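Local coordinates for protein 1-acyl-sn-glycerol-3-phosphate acyltransferase (Thermotoga maritima, PDB 5KYM) that transfers an acyl chain to 1-acyl-sn-glycerol 3-phosphate (lysophosphatidic acid), probably yielding phosphatidic acid in the membrane, at residues 2-6 with 201-205; 80-86 with 186-192; 164-168 with 230-235; 182-187 with 209-215. One frame throughout, in Å; residues are numbered along the deposited sequence.

Interactions 2 and 4 form the buried centre: both use strand 183-189, which runs parallel to strand 79-82 in interaction 2 and antiparallel to strand 207-211 in interaction 4. In interaction 2 most bonds run from side-chain amides to main chain, while interaction 4 rests mainly on main-chain strand bonds plus His212 to Ser187; apolar side chains pack in both. Interaction 3 is only partly buried and lays helix 223-243 against a loop, held by a carboxylate and an aromatic ring. It touches both sheet contacts, for example through Val234 O and Ser187 OG, 2.8 Å apart. Interaction 1 stands apart, its centre about 21 Å from that of interaction 2, and brings the N-terminal helix to a loop by small apolar and edge contacts.

Interaction 1: 2-6 with 201-205; sequences RKIRN and TFTPG
Asn6 lies against the loop with CB and its amide: CB sits 3.5 Å from Phe202 O, and the amide crosses Thr203 and Pro204 at a slant. CG stands beside the backbone N and anti to the carbonyl carbon (chi1 -69°), which carries ND2 to within 3.5 Å of the Thr203 methyl CG2 while OD1 faces Pro204 CD at 4.0 Å. Arg5 and Pro204 approach from opposite directions. A bend at chi3 (69°) swings the guanidinium toward the loop, and the proline CG and CD meet it at the edge, Arg5 NH2 lying 3.7 Å from Pro204 CD. Cut back to an alanine, position 6 would probably leave the Thr203 methyl and Pro204 CD without the amide beside them. Between the two segments these are van der Waals contacts, with little surface buried. The polar tie comes one turn along the helix, where Thr10 OG1 is hydrogen-bonded to both Asn6 O and Phe202 N, and the Phe202 ring meets Phe13 and Tyr14. The contact joins the start of helix 2-34, which with helix 38-59 probably forms the membrane-associated two-helix motif, to a loop of the alpha/beta acyltransferase domain.

Interaction 2: 80-86 with 186-192; sequences VVANHQS and VSIWGTY
Gln85 plugs the hollow formed where strand 183-189 turns into helix 191-194. Its CG touches both Thr191 OG1 and Tyr192 CB, the latter at 3.5 Å, and beyond CG the chain runs extended into the turn. There OE1 takes two main-chain N-H groups: Gly190 N at 3.0 Å, nearly along the C=O axis, and Tyr192 N at 3.2 Å, from above the carbonyl plane. NE2 ends 3.4 Å from Trp189 CZ3, with amide and indole planes 65° apart. A leucine in its place would probably leave the Gly190 and Tyr192 N-H groups without their shared acceptor. Asn83 comes next. With CG set between its own backbone N and carbonyl carbon (chi1 64°), its amide spans Ile188 as a peptide would: OD1 receives Ile188 N at 2.8 Å and ND2 gives to Ile188 O at 2.8 Å, each on a lone pair in the carbonyl plane. Further back, Val186 and Ile188 CD1 pack on the small Ala82 CB, and Val80 CG1 nests 3.6 Å from Val186 CG2. The strands themselves are joined by Val186 N to Val81 O at 2.8 Å. Thr191 OG1 is hydrogen-bonded to Asp89. So is His84 ND1, and His84 and Asp89 are the His and Asp of the acyltransferase HX4D motif, set just past the parallel strand pair.

Interaction 3: 164-168 with 230-235; sequences KVLSF and VEEVVK
Glu231 OE2 is gripped from two directions. Phe168 N reaches it across the contact in a weak hydrogen bond of 3.3 Å, and Lys235 NZ, one helical turn further on, makes a salt bridge of 3.5 Å. The two contacts, one from the loop and one from its own helix, probably limit the carboxylate's rotation, and the lysine is likely to favour its negative charge. Below it lies the Phe168 ring. Glu231 sends CG anti to its main-chain N (chi1 -163°) and stays extended; this lays the stem over the ring, running opposite to the phenylalanine side chain. CG rides 3.7 Å from the ring centroid, a CH-pi contact over the face, and the carboxylate plane is stacked only 12° from that of the ring. The ring's edge is met by two methyls of the same helix: Val230 CG1 is 4.2 Å from Phe168 CE2, and Val234 CG2 is 4.2 Å from Phe168 CZ. Toward solvent, the extended Lys235 chain lies slantwise across Val165, Lys235 CG to Val165 CB 3.9 Å. The underside of the loop is tied inward, with Leu166 N bonded to Glu156 and Phe168 packed on Pro155 and Val81. This packs helix 223-243 against the loop that follows the family's Pro-Glu-Gly-Thr-Arg signature, beside the central sheet of the alpha/beta fold.

Interaction 4: 182-187 with 209-215; sequences PVLPVS and LKIHEPV
His212 and Ser187 close the tight end of this strand pair. With CG beside its own backbone N (chi1 -61°), the imidazole points to the neighbouring strand, where NE2 donates nearly in the ring plane to Ser187 OG at 2.7 Å. That hydroxyl is in turn bonded to Val234 O of the covering helix, so a buried polar group is satisfied twice. Lys210 and Ser187 form a hydrogen-bonded antiparallel pair, Ser187 N to Lys210 O 2.9 Å and Lys210 N to Ser187 O 2.8 Å, and His212 N gives to Pro185 O at 3.0 Å. On the other face Leu184 CD2 packs 3.7 Å from Ile211 CG2, and Val186 CG1 packs beside Leu209 CD2. Past His212 the fit slackens: the register slips by one residue, Glu213 is exposed with its CB pointing away from the other strand, and Pro214 is exposed, touching Leu184 CD1 at 4.1 Å through CD. Pairing then resumes at Val183 and Val215, where Val215 N to Val183 O is 2.7 Å. Lys210 extends away to a salt bridge with Glu240. This is the antiparallel step in the otherwise parallel mixed sheet of the alpha/beta acyltransferase fold, with helix 223-243 covering the His212 side.

Interaction 1: 2-6 with 201-205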
# COMPACT_ATOMS: atom_id res chain seq x y z
N ARG A 2 25.32 -2.43 -17.06
CA ARG A 2 23.97 -2.05 -16.63
C ARG A 2 23.55 -3.09 -15.58
O ARG A 2 22.93 -2.70 -14.61
CB ARG A 2 22.97 -1.98 -17.78
CG ARG A 2 22.52 -0.56 -18.21
CD ARG A 2 21.67 -0.58 -19.50
NE ARG A 2 20.58 -1.59 -19.48
CZ ARG A 2 20.20 -2.40 -20.48
NH1 ARG A 2 20.78 -2.35 -21.67
NH2 ARG A 2 19.21 -3.28 -20.27
N LYS A 3 23.91 -4.37 -15.76
CA LYS A 3 23.73 -5.39 -14.71
C LYS A 3 24.48 -5.07 -13.37
O LYS A 3 23.91 -5.32 -12.27
CB LYS A 3 24.03 -6.85 -15.25
CG LYS A 3 22.81 -7.66 -15.77
CD LYS A 3 22.08 -8.47 -14.68
CE LYS A 3 21.46 -7.69 -13.49
NZ LYS A 3 20.27 -6.84 -13.81
N ILE A 4 25.71 -4.56 -13.47
CA ILE A 4 26.49 -4.19 -12.25
C ILE A 4 25.80 -3.10 -11.41
O ILE A 4 25.73 -3.19 -10.18
CB ILE A 4 27.96 -3.81 -12.58
CG1 ILE A 4 28.70 -5.10 -13.03
CG2 ILE A 4 28.67 -3.12 -11.40
CD1 ILE A 4 29.94 -4.92 -13.87
N ARG A 5 25.35 -2.08 -12.13
CA ARG A 5 24.73 -0.93 -11.57
C ARG A 5 23.48 -1.36 -10.80
O ARG A 5 23.32 -1.06 -9.61
CB ARG A 5 24.42 0.04 -12.69
CG ARG A 5 24.07 1.42 -12.24
CD ARG A 5 23.69 2.26 -13.44
NE ARG A 5 22.41 1.78 -13.97
CZ ARG A 5 21.21 1.98 -13.42
NH1 ARG A 5 21.05 2.66 -12.27
NH2 ARG A 5 20.14 1.47 -14.01
N ASN A 6 22.62 -2.11 -11.46
CA ASN A 6 21.37 -2.58 -10.85
C ASN A 6 21.61 -3.44 -9.64
O ASN A 6 20.87 -3.34 -8.67
CB ASN A 6 20.51 -3.40 -11.86
CG ASN A 6 19.93 -2.55 -12.98
OD1 ASN A 6 19.86 -1.28 -12.93
ND2 ASN A 6 19.50 -3.26 -14.01
N THR A 201 15.97 -8.19 -7.85
CA THR A 201 16.70 -6.95 -8.11
C THR A 201 15.84 -5.78 -8.55
O THR A 201 14.79 -5.94 -9.16
CB THR A 201 17.79 -7.09 -9.24
OG1 THR A 201 17.20 -7.26 -10.56
CG2 THR A 201 18.70 -8.20 -8.92
N PHE A 202 16.37 -4.58 -8.31
CA PHE A 202 15.71 -3.34 -8.68
C PHE A 202 16.28 -2.78 -9.97
O PHE A 202 17.37 -3.15 -10.36
CB PHE A 202 15.92 -2.35 -7.56
CG PHE A 202 15.22 -2.72 -6.28
CD1 PHE A 202 13.90 -2.35 -6.06
CD2 PHE A 202 15.87 -3.46 -5.31
CE1 PHE A 202 13.27 -2.69 -4.89
CE2 PHE A 202 15.21 -3.84 -4.15
CZ PHE A 202 13.93 -3.43 -3.93
N THR A 203 15.52 -1.91 -10.64
CA THR A 203 16.01 -1.06 -11.73
C THR A 203 15.31 0.26 -11.58
O THR A 203 14.09 0.27 -11.54
CB THR A 203 15.63 -1.58 -13.14
OG1 THR A 203 14.24 -1.56 -13.31
CG2 THR A 203 16.02 -3.04 -13.39
N PRO A 204 16.02 1.40 -11.53
CA PRO A 204 15.29 2.67 -11.36
C PRO A 204 14.31 3.01 -12.47
O PRO A 204 14.41 2.44 -13.56
CB PRO A 204 16.40 3.71 -11.34
CG PRO A 204 17.56 2.97 -10.85
CD PRO A 204 17.47 1.60 -11.51
N GLY A 205 13.41 3.96 -12.19
CA GLY A 205 12.36 4.43 -13.12
C GLY A 205 11.37 5.33 -12.45
O GLY A 205 11.40 5.48 -11.25

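Interaction 2: 80-86 with 186-192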
# COMPACT_ATOMS: atom_id res chain seq x y z
N VAL A 80 -8.40 1.69 0.80
CA VAL A 80 -7.65 1.99 -0.44
C VAL A 80 -7.79 0.76 -1.27
O VAL A 80 -7.56 -0.32 -0.81
CB VAL A 80 -6.17 2.37 -0.19
CG1 VAL A 80 -5.47 2.69 -1.50
CG2 VAL A 80 -6.07 3.58 0.70
N VAL A 81 -8.23 0.93 -2.49
CA VAL A 81 -8.33 -0.15 -3.39
C VAL A 81 -7.46 0.17 -4.59
O VAL A 81 -7.69 1.14 -5.31
CB VAL A 81 -9.78 -0.46 -3.72
CG1 VAL A 81 -9.92 -1.45 -4.90
CG2 VAL A 81 -10.46 -1.01 -2.47
N ALA A 82 -6.44 -0.66 -4.78
CA ALA A 82 -5.41 -0.39 -5.77
C ALA A 82 -5.13 -1.61 -6.60
O ALA A 82 -5.28 -2.73 -6.10
CB ALA A 82 -4.14 0.10 -5.07
N ASN A 83 -4.71 -1.40 -7.86
CA ASN A 83 -4.01 -2.45 -8.65
C ASN A 83 -2.65 -2.77 -7.99
O ASN A 83 -2.07 -1.96 -7.24
CB ASN A 83 -3.82 -2.08 -10.11
CG ASN A 83 -2.92 -0.89 -10.30
OD1 ASN A 83 -3.20 0.17 -9.77
ND2 ASN A 83 -1.85 -1.02 -11.08
N HIS A 84 -2.18 -3.98 -8.26
CA HIS A 84 -1.00 -4.53 -7.57
C HIS A 84 0.01 -5.09 -8.56
O HIS A 84 -0.33 -5.96 -9.39
CB HIS A 84 -1.45 -5.67 -6.68
CG HIS A 84 -0.48 -6.02 -5.61
ND1 HIS A 84 0.51 -5.17 -5.20
CD2 HIS A 84 -0.37 -7.14 -4.87
CE1 HIS A 84 1.17 -5.73 -4.22
NE2 HIS A 84 0.67 -6.94 -4.00
N GLN A 85 1.22 -4.56 -8.55
CA GLN A 85 2.18 -4.95 -9.57
C GLN A 85 3.63 -4.92 -9.09
O GLN A 85 4.54 -4.94 -9.91
CB GLN A 85 1.99 -4.05 -10.82
CG GLN A 85 2.47 -2.60 -10.65
CD GLN A 85 2.34 -1.77 -11.91
OE1 GLN A 85 3.08 -0.80 -12.09
NE2 GLN A 85 1.42 -2.16 -12.81
N SER A 86 3.84 -4.89 -7.77
CA SER A 86 5.18 -4.89 -7.19
C SER A 86 5.15 -5.03 -5.68
O SER A 86 4.21 -4.63 -5.06
CB SER A 86 5.91 -3.61 -7.58
OG SER A 86 7.15 -3.57 -6.94
N VAL A 186 -7.31 3.71 -6.29
CA VAL A 186 -5.97 4.21 -6.59
C VAL A 186 -5.39 3.45 -7.74
O VAL A 186 -5.56 2.29 -7.77
CB VAL A 186 -5.02 4.05 -5.39
CG1 VAL A 186 -3.59 4.34 -5.79
CG2 VAL A 186 -5.46 5.00 -4.31
N SER A 187 -4.70 4.10 -8.66
CA SER A 187 -4.08 3.40 -9.76
C SER A 187 -2.58 3.64 -9.67
O SER A 187 -2.13 4.79 -9.51
CB SER A 187 -4.57 3.96 -11.07
OG SER A 187 -5.97 4.01 -11.15
N ILE A 188 -1.80 2.56 -9.77
CA ILE A 188 -0.34 2.58 -9.61
C ILE A 188 0.25 2.20 -10.96
O ILE A 188 -0.14 1.15 -11.55
CB ILE A 188 0.09 1.50 -8.64
CG1 ILE A 188 -0.49 1.77 -7.24
CG2 ILE A 188 1.62 1.41 -8.60
CD1 ILE A 188 -0.11 0.75 -6.16
N TRP A 189 1.17 3.02 -11.47
CA TRP A 189 1.93 2.61 -12.62
C TRP A 189 3.39 2.89 -12.52
O TRP A 189 3.75 4.00 -12.25
CB TRP A 189 1.45 3.32 -13.83
CG TRP A 189 2.14 2.78 -15.06
CD1 TRP A 189 3.02 3.39 -15.85
CD2 TRP A 189 1.99 1.46 -15.59
NE1 TRP A 189 3.42 2.56 -16.85
CE2 TRP A 189 2.81 1.35 -16.71
CE3 TRP A 189 1.22 0.36 -15.19
CZ2 TRP A 189 2.93 0.19 -17.44
CZ3 TRP A 189 1.33 -0.81 -15.92
CH2 TRP A 189 2.19 -0.89 -17.03
N GLY A 190 4.22 1.90 -12.79
CA GLY A 190 5.70 2.01 -12.72
C GLY A 190 6.44 1.21 -11.63
O GLY A 190 7.61 1.00 -11.73
N THR A 191 5.77 0.80 -10.58
CA THR A 191 6.40 0.01 -9.60
C THR A 191 6.73 -1.35 -10.21
O THR A 191 7.69 -2.01 -9.79
CB THR A 191 5.55 -0.18 -8.33
OG1 THR A 191 4.26 -0.74 -8.66
CG2 THR A 191 5.37 1.07 -7.65
N TYR A 192 5.94 -1.78 -11.19
CA TYR A 192 6.27 -3.01 -11.93
C TYR A 192 7.62 -2.99 -12.69
O TYR A 192 8.32 -3.98 -12.72
CB TYR A 192 5.10 -3.43 -12.84
CG TYR A 192 5.49 -4.45 -13.86
CD1 TYR A 192 5.59 -5.81 -13.52
CD2 TYR A 192 5.80 -4.09 -15.15
CE1 TYR A 192 5.99 -6.77 -14.44
CE2 TYR A 192 6.16 -5.06 -16.09
CZ TYR A 192 6.24 -6.39 -15.71
OH TYR A 192 6.59 -7.34 -16.59

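Interaction 3: 164-168 with 230-235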
# COMPACT_ATOMS: atom_id res chain seq x y z
N LYS A 164 -0.34 -5.80 -16.45
CA LYS A 164 -1.72 -5.77 -16.90
C LYS A 164 -2.55 -6.04 -15.75
O LYS A 164 -2.18 -6.86 -14.98
CB LYS A 164 -2.00 -6.82 -17.97
CG LYS A 164 -1.76 -6.36 -19.41
CD LYS A 164 -1.48 -7.59 -20.29
CE LYS A 164 -1.97 -7.42 -21.72
NZ LYS A 164 -1.36 -6.14 -22.20
N VAL A 165 -3.71 -5.38 -15.66
CA VAL A 165 -4.55 -5.51 -14.46
C VAL A 165 -5.39 -6.76 -14.59
O VAL A 165 -6.09 -6.97 -15.57
CB VAL A 165 -5.46 -4.29 -14.25
CG1 VAL A 165 -5.98 -4.29 -12.83
CG2 VAL A 165 -4.69 -3.00 -14.53
N LEU A 166 -5.35 -7.60 -13.57
CA LEU A 166 -6.13 -8.80 -13.56
C LEU A 166 -7.54 -8.49 -13.11
O LEU A 166 -7.84 -7.37 -12.68
CB LEU A 166 -5.50 -9.80 -12.62
CG LEU A 166 -4.01 -10.14 -12.87
CD1 LEU A 166 -3.37 -10.69 -11.60
CD2 LEU A 166 -3.77 -11.03 -14.08
N SER A 167 -8.43 -9.48 -13.22
CA SER A 167 -9.81 -9.33 -12.74
C SER A 167 -9.86 -9.18 -11.25
O SER A 167 -9.08 -9.83 -10.58
CB SER A 167 -10.67 -10.54 -13.14
OG SER A 167 -11.07 -10.43 -14.48
N PHE A 168 -10.76 -8.38 -10.72
CA PHE A 168 -10.90 -8.29 -9.26
C PHE A 168 -11.58 -9.59 -8.82
O PHE A 168 -12.62 -9.93 -9.33
CB PHE A 168 -11.70 -7.02 -8.85
CG PHE A 168 -10.91 -5.70 -8.95
CD1 PHE A 168 -9.72 -5.56 -9.65
CD2 PHE A 168 -11.36 -4.58 -8.26
CE1 PHE A 168 -9.01 -4.37 -9.69
CE2 PHE A 168 -10.67 -3.39 -8.29
CZ PHE A 168 -9.52 -3.28 -9.05
N VAL A 230 -15.38 0.23 -9.27
CA VAL A 230 -14.05 0.54 -8.76
C VAL A 230 -12.98 -0.02 -9.72
O VAL A 230 -12.05 0.67 -10.09
CB VAL A 230 -13.90 0.01 -7.32
CG1 VAL A 230 -12.45 0.18 -6.85
CG2 VAL A 230 -14.84 0.74 -6.38
N GLU A 231 -13.16 -1.27 -10.13
CA GLU A 231 -12.37 -1.91 -11.18
C GLU A 231 -12.21 -1.11 -12.44
O GLU A 231 -11.08 -1.00 -12.90
CB GLU A 231 -12.89 -3.32 -11.54
CG GLU A 231 -11.85 -4.12 -12.30
CD GLU A 231 -12.17 -5.57 -12.59
OE1 GLU A 231 -13.28 -6.06 -12.33
OE2 GLU A 231 -11.24 -6.22 -13.12
N GLU A 232 -13.29 -0.54 -13.01
CA GLU A 232 -13.12 0.31 -14.22
C GLU A 232 -12.37 1.52 -13.88
O GLU A 232 -11.47 1.87 -14.63
CB GLU A 232 -14.39 0.69 -15.03
CG GLU A 232 -14.91 -0.38 -16.03
CD GLU A 232 -13.94 -1.56 -16.35
OE1 GLU A 232 -13.07 -1.42 -17.28
OE2 GLU A 232 -14.04 -2.63 -15.68
N VAL A 233 -12.71 2.14 -12.75
CA VAL A 233 -11.99 3.37 -12.29
C VAL A 233 -10.46 3.17 -12.18
O VAL A 233 -9.68 3.96 -12.73
CB VAL A 233 -12.52 3.90 -10.93
CG1 VAL A 233 -11.64 5.04 -10.43
CG2 VAL A 233 -13.97 4.36 -11.05
N VAL A 234 -10.08 2.11 -11.50
CA VAL A 234 -8.69 1.82 -11.28
C VAL A 234 -8.02 1.52 -12.61
O VAL A 234 -6.97 2.12 -12.93
CB VAL A 234 -8.44 0.65 -10.31
CG1 VAL A 234 -6.93 0.46 -10.17
CG2 VAL A 234 -9.05 0.91 -8.95
N LYS A 235 -8.66 0.63 -13.38
CA LYS A 235 -8.12 0.23 -14.67
C LYS A 235 -7.86 1.38 -15.61
O LYS A 235 -6.81 1.40 -16.25
CB LYS A 235 -9.01 -0.80 -15.37
CG LYS A 235 -8.65 -2.22 -15.01
CD LYS A 235 -9.61 -3.08 -15.76
CE LYS A 235 -9.38 -4.56 -15.44
NZ LYS A 235 -10.18 -5.41 -16.40

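Interaction 4: 182-187 with 209-215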
# COMPACT_ATOMS: atom_id res chain seq x y z
N PRO A 182 -15.93 4.24 3.07
CA PRO A 182 -15.65 4.60 1.70
C PRO A 182 -14.39 3.98 1.12
O PRO A 182 -13.38 3.88 1.79
CB PRO A 182 -15.50 6.13 1.72
CG PRO A 182 -15.52 6.53 3.16
CD PRO A 182 -15.77 5.35 4.01
N VAL A 183 -14.53 3.54 -0.13
CA VAL A 183 -13.44 3.01 -0.96
C VAL A 183 -12.74 4.19 -1.62
O VAL A 183 -13.40 5.13 -2.10
CB VAL A 183 -14.04 2.04 -2.01
CG1 VAL A 183 -13.01 1.64 -3.05
CG2 VAL A 183 -14.56 0.82 -1.29
N LEU A 184 -11.42 4.16 -1.64
CA LEU A 184 -10.63 5.25 -2.27
C LEU A 184 -9.85 4.55 -3.38
O LEU A 184 -8.82 3.95 -3.10
CB LEU A 184 -9.70 5.97 -1.27
CG LEU A 184 -8.73 7.00 -1.86
CD1 LEU A 184 -9.55 8.14 -2.36
CD2 LEU A 184 -7.61 7.48 -0.98
N PRO A 185 -10.35 4.61 -4.63
CA PRO A 185 -9.68 3.90 -5.70
C PRO A 185 -8.35 4.53 -6.06
O PRO A 185 -8.31 5.73 -6.14
CB PRO A 185 -10.64 4.03 -6.87
CG PRO A 185 -11.94 4.26 -6.24
CD PRO A 185 -11.60 5.18 -5.10
N VAL A 186 -7.31 3.71 -6.29
CA VAL A 186 -5.97 4.21 -6.59
C VAL A 186 -5.39 3.45 -7.74
O VAL A 186 -5.56 2.29 -7.77
CB VAL A 186 -5.02 4.05 -5.39
CG1 VAL A 186 -3.59 4.34 -5.79
CG2 VAL A 186 -5.46 5.00 -4.31
N SER A 187 -4.70 4.10 -8.66
CA SER A 187 -4.08 3.40 -9.76
C SER A 187 -2.58 3.64 -9.67
O SER A 187 -2.13 4.79 -9.51
CB SER A 187 -4.57 3.96 -11.07
OG SER A 187 -5.97 4.01 -11.15
N LEU A 209 1.15 7.61 -9.53
CA LEU A 209 0.14 7.21 -8.59
C LEU A 209 -1.01 8.13 -8.86
O LEU A 209 -0.83 9.34 -8.85
CB LEU A 209 0.69 7.45 -7.19
CG LEU A 209 0.20 6.56 -6.10
CD1 LEU A 209 0.81 7.07 -4.79
CD2 LEU A 209 -1.29 6.70 -6.08
N LYS A 210 -2.18 7.60 -9.14
CA LYS A 210 -3.38 8.45 -9.31
C LYS A 210 -4.49 8.05 -8.29
O LYS A 210 -5.05 6.95 -8.34
CB LYS A 210 -3.90 8.38 -10.74
CG LYS A 210 -5.17 9.17 -10.96
CD LYS A 210 -5.38 9.59 -12.39
CE LYS A 210 -6.77 10.14 -12.54
NZ LYS A 210 -6.90 10.60 -13.94
N ILE A 211 -4.79 9.00 -7.42
CA ILE A 211 -5.81 8.88 -6.42
C ILE A 211 -7.13 9.44 -6.96
O ILE A 211 -7.19 10.58 -7.37
CB ILE A 211 -5.39 9.63 -5.16
CG1 ILE A 211 -3.97 9.22 -4.73
CG2 ILE A 211 -6.30 9.22 -4.02
CD1 ILE A 211 -3.43 9.94 -3.49
N HIS A 212 -8.17 8.63 -6.96
CA HIS A 212 -9.47 8.92 -7.53
C HIS A 212 -10.47 9.34 -6.46
O HIS A 212 -10.19 9.27 -5.27
CB HIS A 212 -9.98 7.64 -8.16
CG HIS A 212 -9.12 7.10 -9.26
ND1 HIS A 212 -8.95 7.75 -10.45
CD2 HIS A 212 -8.43 5.95 -9.37
CE1 HIS A 212 -8.16 7.04 -11.24
NE2 HIS A 212 -7.84 5.94 -10.61
N GLU A 213 -11.65 9.79 -6.87
CA GLU A 213 -12.72 10.24 -5.95
C GLU A 213 -13.30 9.08 -5.13
O GLU A 213 -13.72 8.05 -5.72
CB GLU A 213 -13.88 10.91 -6.68
CG GLU A 213 -13.64 12.30 -7.19
CD GLU A 213 -14.58 12.52 -8.33
OE1 GLU A 213 -15.85 12.48 -8.18
OE2 GLU A 213 -14.02 12.63 -9.41
N PRO A 214 -13.39 9.28 -3.80
CA PRO A 214 -13.92 8.23 -2.94
C PRO A 214 -15.31 7.73 -3.36
O PRO A 214 -16.15 8.50 -3.77
CB PRO A 214 -13.95 8.90 -1.56
CG PRO A 214 -13.67 10.34 -1.75
CD PRO A 214 -12.90 10.41 -3.00
N VAL A 215 -15.52 6.44 -3.22
CA VAL A 215 -16.79 5.77 -3.60
C VAL A 215 -17.53 5.33 -2.34
O VAL A 215 -16.91 4.85 -1.42
CB VAL A 215 -16.49 4.59 -4.57
CG1 VAL A 215 -17.65 3.69 -4.77
CG2 VAL A 215 -16.11 5.16 -5.89